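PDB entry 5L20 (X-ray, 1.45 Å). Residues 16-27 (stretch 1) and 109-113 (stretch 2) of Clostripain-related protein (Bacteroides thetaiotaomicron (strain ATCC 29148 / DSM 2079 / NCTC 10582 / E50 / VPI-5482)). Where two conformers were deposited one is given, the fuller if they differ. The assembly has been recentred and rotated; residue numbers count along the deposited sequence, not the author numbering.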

# COMPACT_ATOMS: atom_id res chain seq x y z
N LEU A 16 3.85 2.28 0.61
CA LEU A 16 5.22 1.95 0.96
C LEU A 16 6.15 2.44 -0.15
O LEU A 16 6.70 1.64 -0.94
CB LEU A 16 5.37 0.43 1.21
CG LEU A 16 4.45 -0.12 2.31
CD1 LEU A 16 4.42 -1.66 2.21
CD2 LEU A 16 4.93 0.34 3.67
N PRO A 17 6.32 3.74 -0.25
CA PRO A 17 7.22 4.27 -1.28
C PRO A 17 8.67 3.92 -0.95
O PRO A 17 8.98 3.46 0.16
CB PRO A 17 6.97 5.78 -1.23
CG PRO A 17 6.54 6.04 0.19
CD PRO A 17 5.72 4.82 0.57
N TRP A 18 9.56 4.17 -1.89
CA TRP A 18 10.95 3.72 -1.73
C TRP A 18 11.63 4.32 -0.51
O TRP A 18 11.56 5.52 -0.28
CB TRP A 18 11.75 4.05 -2.99
CG TRP A 18 13.17 3.58 -2.94
CD1 TRP A 18 14.28 4.36 -2.93
CD2 TRP A 18 13.62 2.22 -2.92
NE1 TRP A 18 15.41 3.56 -2.88
CE2 TRP A 18 15.02 2.25 -2.86
CE3 TRP A 18 12.96 0.99 -2.90
CZ2 TRP A 18 15.80 1.08 -2.82
CZ3 TRP A 18 13.74 -0.18 -2.86
CH2 TRP A 18 15.13 -0.12 -2.81
N SER A 19 12.29 3.47 0.28
CA SER A 19 12.83 3.85 1.59
C SER A 19 14.34 3.65 1.68
O SER A 19 14.93 3.88 2.73
CB SER A 19 12.20 3.00 2.71
OG SER A 19 12.69 1.66 2.60
N ASP A 20 14.92 3.21 0.56
CA ASP A 20 16.34 2.82 0.45
C ASP A 20 16.72 1.54 1.21
O ASP A 20 17.30 0.64 0.61
CB ASP A 20 17.26 3.97 0.87
CG ASP A 20 17.34 5.09 -0.19
OD1 ASP A 20 17.72 4.79 -1.36
OD2 ASP A 20 17.01 6.26 0.13
N ASN A 21 16.40 1.44 2.51
CA ASN A 21 16.93 0.35 3.34
C ASN A 21 15.90 -0.30 4.28
O ASN A 21 16.25 -1.10 5.13
CB ASN A 21 18.13 0.84 4.16
CG ASN A 21 17.74 1.82 5.25
OD1 ASN A 21 16.66 2.40 5.21
ND2 ASN A 21 18.62 2.01 6.21
N LEU A 22 14.62 0.03 4.11
CA LEU A 22 13.57 -0.61 4.90
C LEU A 22 12.71 -1.57 4.09
O LEU A 22 11.74 -2.10 4.59
CB LEU A 22 12.67 0.47 5.56
CG LEU A 22 13.37 1.43 6.52
CD1 LEU A 22 12.45 2.61 6.94
CD2 LEU A 22 13.92 0.70 7.77
N THR A 23 13.08 -1.84 2.84
CA THR A 23 12.30 -2.70 1.98
C THR A 23 12.03 -4.07 2.60
O THR A 23 10.90 -4.58 2.55
CB THR A 23 13.02 -2.89 0.63
OG1 THR A 23 13.40 -1.61 0.14
CG2 THR A 23 12.12 -3.57 -0.40
N SER A 24 13.06 -4.68 3.19
CA SER A 24 12.87 -5.97 3.81
C SER A 24 11.92 -5.87 5.02
O SER A 24 11.07 -6.74 5.22
CB SER A 24 14.23 -6.58 4.21
OG SER A 24 15.04 -5.67 4.94
N ASN A 25 12.06 -4.80 5.80
CA ASN A 25 11.13 -4.58 6.90
C ASN A 25 9.69 -4.46 6.40
O ASN A 25 8.76 -4.94 7.02
CB ASN A 25 11.52 -3.33 7.70
CG ASN A 25 12.93 -3.41 8.25
OD1 ASN A 25 13.88 -2.91 7.64
ND2 ASN A 25 13.08 -4.03 9.41
N PHE A 26 9.50 -3.81 5.24
CA PHE A 26 8.17 -3.68 4.67
C PHE A 26 7.58 -5.04 4.29
O PHE A 26 6.38 -5.29 4.47
CB PHE A 26 8.21 -2.78 3.43
CG PHE A 26 8.52 -1.32 3.71
CD1 PHE A 26 8.50 -0.78 4.99
CD2 PHE A 26 8.83 -0.49 2.65
CE1 PHE A 26 8.80 0.55 5.19
CE2 PHE A 26 9.12 0.84 2.83
CZ PHE A 26 9.12 1.36 4.09
N TYR A 27 8.40 -5.92 3.71
CA TYR A 27 7.91 -7.24 3.39
C TYR A 27 7.40 -7.96 4.65
O TYR A 27 6.37 -8.61 4.60
CB TYR A 27 8.99 -8.06 2.69
CG TYR A 27 9.16 -7.68 1.23
CD1 TYR A 27 8.08 -7.74 0.35
CD2 TYR A 27 10.39 -7.27 0.74
CE1 TYR A 27 8.23 -7.39 -1.00
CE2 TYR A 27 10.56 -6.92 -0.61
CZ TYR A 27 9.47 -6.99 -1.46
OH TYR A 27 9.62 -6.65 -2.79
N ILE A 109 1.30 4.74 6.00
CA ILE A 109 2.48 5.16 5.28
C ILE A 109 3.72 4.65 6.00
O ILE A 109 3.96 5.04 7.15
CB ILE A 109 2.55 6.67 5.13
CG1 ILE A 109 1.24 7.17 4.46
CG2 ILE A 109 3.81 7.05 4.38
CD1 ILE A 109 1.26 8.67 4.23
N GLY A 110 4.49 3.82 5.31
CA GLY A 110 5.72 3.28 5.90
C GLY A 110 6.92 3.83 5.14
O GLY A 110 6.90 3.81 3.91
N CYS A 111 7.94 4.29 5.87
CA CYS A 111 9.17 4.85 5.30
C CYS A 111 10.01 5.46 6.42
O CYS A 111 9.70 5.25 7.59
CB CYS A 111 8.87 5.93 4.24
SG CYS A 111 9.43 5.51 2.60
N HIS A 112 11.03 6.23 6.06
CA HIS A 112 11.78 7.04 7.04
C HIS A 112 11.03 8.34 7.26
O HIS A 112 10.44 8.88 6.32
CB HIS A 112 13.19 7.39 6.55
CG HIS A 112 14.09 6.20 6.40
ND1 HIS A 112 14.86 5.71 7.44
CD2 HIS A 112 14.34 5.41 5.33
CE1 HIS A 112 15.54 4.66 7.02
NE2 HIS A 112 15.25 4.46 5.74
N GLY A 113 11.05 8.86 8.48
CA GLY A 113 10.35 10.11 8.77
C GLY A 113 11.24 11.15 9.41
O GLY A 113 12.15 10.82 10.19

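The two stretches lie more than eighty residues apart in sequence, yet residues 109-113 run beside the loop that leads from Leu-16 into the helix beginning at Thr-23. Their backbones approach most nearly at two places, where the CA atoms of Leu-16 and Gly-110 are 5.1 Å apart and those of Ser-19 and Cys-111 5.3 Å. No clear hydrogen bond joins them, so the interface, 391 Å² summed over both sides, rests largely on close packing.

Ile-109 contributes little, since its CA-to-CB bond points away from stretch 1. Gly-110 is quite different. Leu-16 CD2 lies 3.8 Å from Gly-110 CA. An ideally placed CB on Gly-110 would come within 2.7 Å of Leu-16 CD2, a clash, and the same modelled CB on Gly-110 would be a tight 3.4 Å from Phe-26 CE1. Glycine suits the site because it lets the leucine and the phenylalanine reach the backbone itself. The Gly-110 carbonyl is also closely surrounded: its O atom is 3.3 Å from Phe-26 CZ and 3.7 Å from Pro-17 CD.

Cys-111 has the largest area covered by the other stretch. Its sulfur, large and polarizable, can pack against both polar and apolar neighbours: SG lies 3.2 Å from Pro-17 O, 3.8 Å from Pro-17 CG and 3.7 Å from Ser-19 CB. The Phe-26 ring approaches the cysteine backbone obliquely, with CZ 3.6 Å from Cys-111 N. Phe-26 is held in the first turn of the helix, where its own N donates to Leu-22 O at 2.9 Å, and its CA-to-CB bond points toward stretch 2.

At His-112 the flat imidazole offers two kinds of surface. Over one face sits Leu-22, whose CD1 is 3.6 Å from the centroid of the His-112 ring and 12° off the normal, a CH-pi contact that suits an aliphatic methyl to an aromatic face. At the ring edge are polar atoms: Ser-19 O is 3.1 Å from His-112 CD2. The end of Asn-21 also comes to this edge, although the orientation of its amide is uncertain. The loop that presents these groups is braced internally: Leu-22 N donates to Ser-19 OG at 2.9 Å, linking the N-cap residue to the preceding turn, while Asn-21 N makes a weak hydrogen bond to Ser-19 O, also at 2.9 Å.

Gly-113 lies beyond the contact. Stretch 1 would leave room for a CB here, so the packing that explains glycine at Gly-110 does not extend to this position.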